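Side-chain contacts in putative nucleoprotein (Infectious salmon anemia virus, PDB 4EWC), which encapsidates the negative-strand RNA genome of the virus, shielding it from nucleases and forming the ribonucleoprotein that serves as template for transcription and replication: residues I180-A185 / N477-K482; V445-V450 / D458-A463. One frame throughout, in Å; residues are numbered along the deposited sequence.

Contact 1 (I180-A185 / N477-K482). Unlike the reference sequence in segment 180-185: Met181 (reference Ile).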
ATOM      1  N   ILE A 180     -32.369   3.065   8.369  1.00 43.72           N
ATOM      2  CA  ILE A 180     -33.268   4.216   8.373  1.00 44.65           C
ATOM      3  C   ILE A 180     -33.277   4.946   7.013  1.00 48.20           C
ATOM      4  O   ILE A 180     -34.338   5.233   6.458  1.00 46.17           O
ATOM      5  CB  ILE A 180     -32.937   5.153   9.572  1.00 46.41           C
ATOM      6  CG1 ILE A 180     -33.461   4.510  10.869  1.00 51.11           C
ATOM      7  CG2 ILE A 180     -33.516   6.538   9.396  1.00 40.10           C
ATOM      8  CD1 ILE A 180     -32.880   5.086  12.155  1.00 46.00           C
HETATM    9  N   MSE A 181     -32.102   5.214   6.451  1.00 48.12           N
HETATM   10  CA  MSE A 181     -32.041   5.833   5.130  1.00 49.29           C
HETATM   11  C   MSE A 181     -32.653   4.953   4.024  1.00 45.77           C
HETATM   12  O   MSE A 181     -33.264   5.464   3.085  1.00 44.74           O
HETATM   13  CB  MSE A 181     -30.600   6.187   4.739  1.00 45.34           C
HETATM   14  CG  MSE A 181     -29.973   7.321   5.476  1.00 39.10           C
HETATM   15 SE   MSE A 181     -31.076   8.959   5.515  0.71 48.75          SE
HETATM   16  CE  MSE A 181     -31.506   9.241   3.648  1.00 39.68           C
ATOM     17  N   ARG A 182     -32.457   3.646   4.123  1.00 45.56           N
ATOM     18  CA  ARG A 182     -32.939   2.736   3.093  1.00 48.36           C
ATOM     19  C   ARG A 182     -34.449   2.716   3.115  1.00 47.92           C
ATOM     20  O   ARG A 182     -35.100   2.729   2.068  1.00 48.42           O
ATOM     21  CB  ARG A 182     -32.382   1.324   3.295  1.00 51.97           C
ATOM     22  CG  ARG A 182     -30.963   1.143   2.807  1.00 48.79           C
ATOM     23  CD  ARG A 182     -30.454  -0.261   3.124  1.00 54.57           C
ATOM     24  NE  ARG A 182     -28.994  -0.360   3.018  1.00 63.32           N
ATOM     25  CZ  ARG A 182     -28.330  -0.606   1.883  1.00 70.43           C
ATOM     26  NH1 ARG A 182     -28.992  -0.783   0.742  1.00 68.91           N
ATOM     27  NH2 ARG A 182     -27.000  -0.681   1.886  1.00 62.06           N
ATOM     28  N   ILE A 183     -35.005   2.686   4.321  1.00 46.68           N
ATOM     29  CA  ILE A 183     -36.450   2.711   4.476  1.00 46.96           C
ATOM     30  C   ILE A 183     -37.007   4.079   4.079  1.00 50.08           C
ATOM     31  O   ILE A 183     -38.082   4.186   3.481  1.00 48.95           O
ATOM     32  CB  ILE A 183     -36.880   2.290   5.896  1.00 48.77           C
ATOM     33  CG1 ILE A 183     -38.359   1.943   5.925  1.00 51.28           C
ATOM     34  CG2 ILE A 183     -36.562   3.341   6.918  1.00 52.10           C
ATOM     35  CD1 ILE A 183     -38.673   0.723   5.111  1.00 56.37           C
ATOM     36  N   LEU A 184     -36.250   5.123   4.388  1.00 50.57           N
ATOM     37  CA  LEU A 184     -36.648   6.468   4.012  1.00 48.27           C
ATOM     38  C   LEU A 184     -36.735   6.574   2.503  1.00 47.68           C
ATOM     39  O   LEU A 184     -37.744   7.019   1.968  1.00 46.58           O
ATOM     40  CB  LEU A 184     -35.658   7.489   4.550  1.00 44.83           C
ATOM     41  CG  LEU A 184     -35.854   8.946   4.120  1.00 45.81           C
ATOM     42  CD1 LEU A 184     -37.316   9.360   4.096  1.00 44.89           C
ATOM     43  CD2 LEU A 184     -35.089   9.841   5.059  1.00 45.25           C
ATOM     44  N   ALA A 185     -35.663   6.166   1.830  1.00 49.32           N
ATOM     45  CA  ALA A 185     -35.640   6.148   0.373  1.00 52.30           C
ATOM     46  C   ALA A 185     -36.839   5.362  -0.156  1.00 53.42           C
ATOM     47  O   ALA A 185     -37.521   5.791  -1.089  1.00 58.01           O
ATOM     48  CB  ALA A 185     -34.339   5.555  -0.135  1.00 43.17           C
ATOM     49  N   ASN A 477     -20.820 -11.348   3.582  1.00 55.36           N
ATOM     50  CA  ASN A 477     -21.323 -11.156   2.224  1.00 52.40           C
ATOM     51  C   ASN A 477     -22.258  -9.965   2.055  1.00 51.28           C
ATOM     52  O   ASN A 477     -22.820  -9.752   0.994  1.00 47.60           O
ATOM     53  CB  ASN A 477     -22.016 -12.424   1.770  1.00 56.05           C
ATOM     54  CG  ASN A 477     -21.043 -13.549   1.583  1.00 70.36           C
ATOM     55  OD1 ASN A 477     -19.878 -13.310   1.232  1.00 70.05           O
ATOM     56  ND2 ASN A 477     -21.491 -14.784   1.830  1.00 63.34           N
ATOM     57  N   THR A 478     -22.436  -9.199   3.123  1.00 53.32           N
ATOM     58  CA  THR A 478     -23.401  -8.114   3.120  1.00 52.17           C
ATOM     59  C   THR A 478     -23.345  -7.325   4.416  1.00 55.24           C
ATOM     60  O   THR A 478     -22.900  -7.831   5.457  1.00 52.80           O
ATOM     61  CB  THR A 478     -24.846  -8.626   2.915  1.00 50.14           C
ATOM     62  OG1 THR A 478     -25.741  -7.510   2.828  1.00 50.29           O
ATOM     63  CG2 THR A 478     -25.254  -9.547   4.032  1.00 34.19           C
ATOM     64  N   THR A 479     -23.803  -6.081   4.326  1.00 49.84           N
ATOM     65  CA  THR A 479     -23.853  -5.166   5.457  1.00 49.27           C
ATOM     66  C   THR A 479     -25.141  -5.374   6.250  1.00 48.16           C
ATOM     67  O   THR A 479     -25.236  -4.975   7.406  1.00 51.39           O
ATOM     68  CB  THR A 479     -23.771  -3.689   4.985  1.00 45.31           C
ATOM     69  OG1 THR A 479     -24.650  -3.497   3.872  1.00 48.84           O
ATOM     70  CG2 THR A 479     -22.378  -3.360   4.520  1.00 48.80           C
ATOM     71  N   LYS A 480     -26.117  -6.028   5.627  1.00 44.76           N
ATOM     72  CA  LYS A 480     -27.456  -6.142   6.186  1.00 52.41           C
ATOM     73  C   LYS A 480     -27.688  -7.352   7.103  1.00 55.20           C
ATOM     74  O   LYS A 480     -27.442  -8.496   6.715  1.00 58.35           O
ATOM     75  CB  LYS A 480     -28.458  -6.147   5.041  1.00 50.59           C
ATOM     76  CG  LYS A 480     -28.316  -4.937   4.179  1.00 52.68           C
ATOM     77  CD  LYS A 480     -29.182  -5.048   2.956  1.00 59.71           C
ATOM     78  CE  LYS A 480     -28.731  -4.090   1.886  1.00 56.26           C
ATOM     79  NZ  LYS A 480     -29.618  -4.225   0.708  1.00 71.48           N
ATOM     80  N   PRO A 481     -28.188  -7.104   8.324  1.00 55.58           N
ATOM     81  CA  PRO A 481     -28.474  -8.194   9.277  1.00 59.16           C
ATOM     82  C   PRO A 481     -29.539  -9.129   8.724  1.00 58.02           C
ATOM     83  O   PRO A 481     -30.507  -8.658   8.144  1.00 56.52           O
ATOM     84  CB  PRO A 481     -29.015  -7.456  10.516  1.00 59.08           C
ATOM     85  CG  PRO A 481     -28.581  -6.032  10.352  1.00 58.27           C
ATOM     86  CD  PRO A 481     -28.502  -5.775   8.876  1.00 52.84           C
ATOM     87  N   LYS A 482     -29.385 -10.431   8.906  1.00 63.79           N
ATOM     88  CA  LYS A 482     -30.237 -11.351   8.160  1.00 66.87           C
ATOM     89  C   LYS A 482     -31.430 -11.906   8.944  1.00 64.67           C
ATOM     90  O   LYS A 482     -32.093 -12.813   8.467  1.00 77.12           O
ATOM     91  CB  LYS A 482     -29.407 -12.486   7.535  1.00 55.53           C
TER
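Arg182, on helix 174-188, reaches out to Thr479 and Lys480, two residues of the Thr478-Lys480 ST turn, whose last residue begins a probable nuclear localization signal. The backbones stay well apart, 10.9 Å between the CA atoms of Arg182 and Lys480, and two long side chains bridge the distance. From CB, CG of Arg182 leaves anti to the carbonyl carbon (chi1 -79°), and the chain then runs extended from CG to NE, carrying the guanidinium clear of the helix. NE passes Lys480 CE at 3.9 Å. At CZ the same methylene sits over the centre of one guanidinium face, with Lys480 CE 3.5 Å from Arg182 CZ, and the two side chains cross at about a right angle. NH1 comes within 3.5 Å of Lys480 NZ; both are donors, so this is an approach of like charges and not a bond. Thr479 OG1 stands oblique to the guanidinium, 4.2 Å from Arg182 NH2, but the firm partner of NH2 is Asp272, through a salt bridge to OD1. That same carboxylate oxygen is weakly hydrogen-bonded to Thr479 OG1, so Asp272 links helix and loop and probably offsets part of the local positive charge. Ala271 and Phe436 pack against Thr479. Within the turn, the backbone N of Lys480 donates to Thr478 OG1 over 3.2 Å, almost straight at 173°.

Contact 2 (V445-V450 / D458-A463)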
ATOM      1  N   VAL A 445     -17.475   1.993   6.701  1.00 42.60           N
ATOM      2  CA  VAL A 445     -17.547   3.373   7.076  1.00 40.67           C
ATOM      3  C   VAL A 445     -16.663   4.191   6.136  1.00 46.64           C
ATOM      4  O   VAL A 445     -17.104   5.205   5.592  1.00 47.53           O
ATOM      5  CB  VAL A 445     -17.096   3.538   8.553  1.00 44.73           C
ATOM      6  CG1 VAL A 445     -16.715   4.998   8.890  1.00 42.32           C
ATOM      7  CG2 VAL A 445     -18.180   3.039   9.485  1.00 44.79           C
ATOM      8  N   ALA A 446     -15.418   3.744   5.963  1.00 44.73           N
ATOM      9  CA  ALA A 446     -14.454   4.410   5.110  1.00 41.67           C
ATOM     10  C   ALA A 446     -15.036   4.594   3.724  1.00 45.44           C
ATOM     11  O   ALA A 446     -15.045   5.703   3.175  1.00 42.19           O
ATOM     12  CB  ALA A 446     -13.176   3.602   5.025  1.00 41.45           C
ATOM     13  N   VAL A 447     -15.521   3.492   3.164  1.00 44.93           N
ATOM     14  CA  VAL A 447     -16.097   3.504   1.830  1.00 44.45           C
ATOM     15  C   VAL A 447     -17.266   4.518   1.696  1.00 44.89           C
ATOM     16  O   VAL A 447     -17.325   5.256   0.731  1.00 46.14           O
ATOM     17  CB  VAL A 447     -16.439   2.067   1.366  1.00 39.29           C
ATOM     18  CG1 VAL A 447     -17.556   2.049   0.326  1.00 40.21           C
ATOM     19  CG2 VAL A 447     -15.186   1.391   0.838  1.00 34.79           C
ATOM     20  N   SER A 448     -18.163   4.589   2.667  1.00 40.68           N
ATOM     21  CA  SER A 448     -19.217   5.587   2.604  1.00 39.33           C
ATOM     22  C   SER A 448     -18.711   7.038   2.763  1.00 46.28           C
ATOM     23  O   SER A 448     -19.200   7.980   2.087  1.00 39.92           O
ATOM     24  CB  SER A 448     -20.333   5.272   3.584  1.00 41.87           C
ATOM     25  OG  SER A 448     -21.050   4.121   3.133  1.00 55.81           O
HETATM   26  N   MSE A 449     -17.715   7.223   3.624  1.00 41.53           N
HETATM   27  CA  MSE A 449     -17.126   8.550   3.775  1.00 37.87           C
HETATM   28  C   MSE A 449     -16.592   9.132   2.462  1.00 43.24           C
HETATM   29  O   MSE A 449     -16.755  10.320   2.196  1.00 45.43           O
HETATM   30  CB  MSE A 449     -16.083   8.588   4.878  1.00 35.31           C
HETATM   31  CG  MSE A 449     -16.712   8.532   6.259  1.00 48.86           C
HETATM   32 SE   MSE A 449     -15.345   8.732   7.642  0.63 52.28          SE
HETATM   33  CE  MSE A 449     -15.429  10.689   7.606  1.00 40.83           C
ATOM     34  N   VAL A 450     -15.970   8.293   1.640  1.00 42.92           N
ATOM     35  CA  VAL A 450     -15.474   8.740   0.358  1.00 40.44           C
ATOM     36  C   VAL A 450     -16.468   8.412  -0.740  1.00 40.30           C
ATOM     37  O   VAL A 450     -16.228   8.705  -1.921  1.00 36.12           O
ATOM     38  CB  VAL A 450     -14.096   8.151   0.056  1.00 46.64           C
ATOM     39  CG1 VAL A 450     -13.106   8.598   1.140  1.00 37.57           C
ATOM     40  CG2 VAL A 450     -14.179   6.606  -0.074  1.00 38.47           C
ATOM     41  N   ASP A 458      -4.966   2.596  -0.011  1.00 41.56           N
ATOM     42  CA  ASP A 458      -4.128   3.422   0.849  1.00 43.02           C
ATOM     43  C   ASP A 458      -4.960   4.522   1.487  1.00 43.21           C
ATOM     44  O   ASP A 458      -4.842   4.790   2.684  1.00 42.89           O
ATOM     45  CB  ASP A 458      -3.000   4.061   0.067  1.00 38.92           C
ATOM     46  CG  ASP A 458      -2.035   3.047  -0.505  1.00 48.23           C
ATOM     47  OD1 ASP A 458      -1.226   2.518   0.290  1.00 47.73           O
ATOM     48  OD2 ASP A 458      -2.070   2.799  -1.746  1.00 47.14           O
ATOM     49  N   ILE A 459      -5.805   5.152   0.675  1.00 42.36           N
ATOM     50  CA  ILE A 459      -6.653   6.224   1.146  1.00 42.11           C
ATOM     51  C   ILE A 459      -7.626   5.720   2.198  1.00 45.83           C
ATOM     52  O   ILE A 459      -7.700   6.286   3.303  1.00 43.32           O
ATOM     53  CB  ILE A 459      -7.425   6.924   0.011  1.00 43.45           C
ATOM     54  CG1 ILE A 459      -6.464   7.543  -0.989  1.00 46.62           C
ATOM     55  CG2 ILE A 459      -8.356   8.019   0.577  1.00 38.85           C
ATOM     56  CD1 ILE A 459      -7.166   8.280  -2.127  1.00 42.59           C
ATOM     57  N   ILE A 460      -8.378   4.677   1.837  1.00 38.90           N
ATOM     58  CA  ILE A 460      -9.265   3.969   2.767  1.00 42.84           C
ATOM     59  C   ILE A 460      -8.568   3.696   4.094  1.00 44.55           C
ATOM     60  O   ILE A 460      -9.092   4.017   5.155  1.00 44.74           O
ATOM     61  CB  ILE A 460      -9.701   2.595   2.221  1.00 41.24           C
ATOM     62  CG1 ILE A 460     -10.599   2.756   0.990  1.00 43.22           C
ATOM     63  CG2 ILE A 460     -10.401   1.817   3.294  1.00 33.12           C
ATOM     64  CD1 ILE A 460     -11.933   3.367   1.300  1.00 46.27           C
ATOM     65  N   GLU A 461      -7.383   3.102   4.031  1.00 43.31           N
ATOM     66  CA  GLU A 461      -6.676   2.756   5.255  1.00 47.86           C
ATOM     67  C   GLU A 461      -6.353   3.993   6.093  1.00 46.62           C
ATOM     68  O   GLU A 461      -6.535   3.995   7.308  1.00 45.76           O
ATOM     69  CB  GLU A 461      -5.406   1.971   4.973  1.00 47.28           C
ATOM     70  CG  GLU A 461      -4.740   1.454   6.220  1.00 51.53           C
ATOM     71  CD  GLU A 461      -5.214   0.057   6.561  1.00 70.90           C
ATOM     72  OE1 GLU A 461      -5.393  -0.746   5.606  1.00 68.61           O
ATOM     73  OE2 GLU A 461      -5.404  -0.236   7.774  1.00 65.55           O
ATOM     74  N   ASN A 462      -5.871   5.053   5.457  1.00 41.73           N
ATOM     75  CA  ASN A 462      -5.625   6.277   6.219  1.00 46.59           C
ATOM     76  C   ASN A 462      -6.896   7.023   6.652  1.00 46.89           C
ATOM     77  O   ASN A 462      -6.874   7.771   7.627  1.00 44.65           O
ATOM     78  CB  ASN A 462      -4.693   7.215   5.464  1.00 45.86           C
ATOM     79  CG  ASN A 462      -3.284   6.698   5.420  1.00 46.02           C
ATOM     80  OD1 ASN A 462      -2.411   7.163   6.164  1.00 47.80           O
ATOM     81  ND2 ASN A 462      -3.049   5.717   4.553  1.00 41.03           N
ATOM     82  N   ALA A 463      -7.988   6.834   5.916  1.00 43.13           N
ATOM     83  CA  ALA A 463      -9.214   7.545   6.214  1.00 45.42           C
ATOM     84  C   ALA A 463      -9.827   7.041   7.522  1.00 45.08           C
ATOM     85  O   ALA A 463     -10.160   7.830   8.394  1.00 45.85           O
ATOM     86  CB  ALA A 463     -10.198   7.433   5.068  1.00 35.26           C
TER
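Between 445-450 and 458-463 the backbones come nearest at Ala446 and Ile460, their CA atoms 5.7 Å apart. Ala446 points its methyl toward 458-463, and CB meets Ile460 CG2 at 3.7 Å. The CB of Ile460 is not itself aimed across the interface; its two branches do the touching. CG2 lies over Ala446, while CG1 stands anti to the carbonyl carbon and a bent second torsion (chi2 -68°) swings CD1 toward the first helix. There CD1 rests 3.9 Å from Ala446 CB and 3.8 Å from Val447 CG2, the isoleucine and valine side chains crossing obliquely. Helices 438-449 and 457-463 are consecutive, joined by a short loop in the C-terminal region shared by orthomyxovirus nucleoproteins, with Ile460 reaching against Ala446 and Val447. Val450 adds a further methyl, its CG2 4.2 Å from Ile460 CD1. Ser521 of the second subunit packs on Val450 and Ile459, which places the patch beside the interface of the dimeric assembly. On the second helix, Asp458 OD1 forms a salt bridge with Arg469 of the same chain, and OD2 hydrogen-bonds Ser584 OG. The carbonyl oxygen of Asp458 takes two donors from opposite faces of its plane, the backbone N and the side-chain ND2 of Asn462. Asn462 ND2 lies 2.8 Å from Asp458 O, which sits nearly in the Asn462 amide plane.

Overall arrangement
Contact 2 is wholly buried and apolar, methyl against methyl between helices close in sequence. Contact 1 is partly buried and polar, bringing together a helix and a loop nearly 300 residues apart through extended cationic side chains and an outside carboxylate. They share no element, yet the chain segment of contact 2 is nested inside the long loop that contact 1 closes, and 477-482 follows helix 457-463 in the C-terminal region. Their centres are 20 Å apart, and their nearest atoms come within about 8 Å without touching. Only contact 2 is reached by the second subunit; contact 1 has an exposed lysine at its edge.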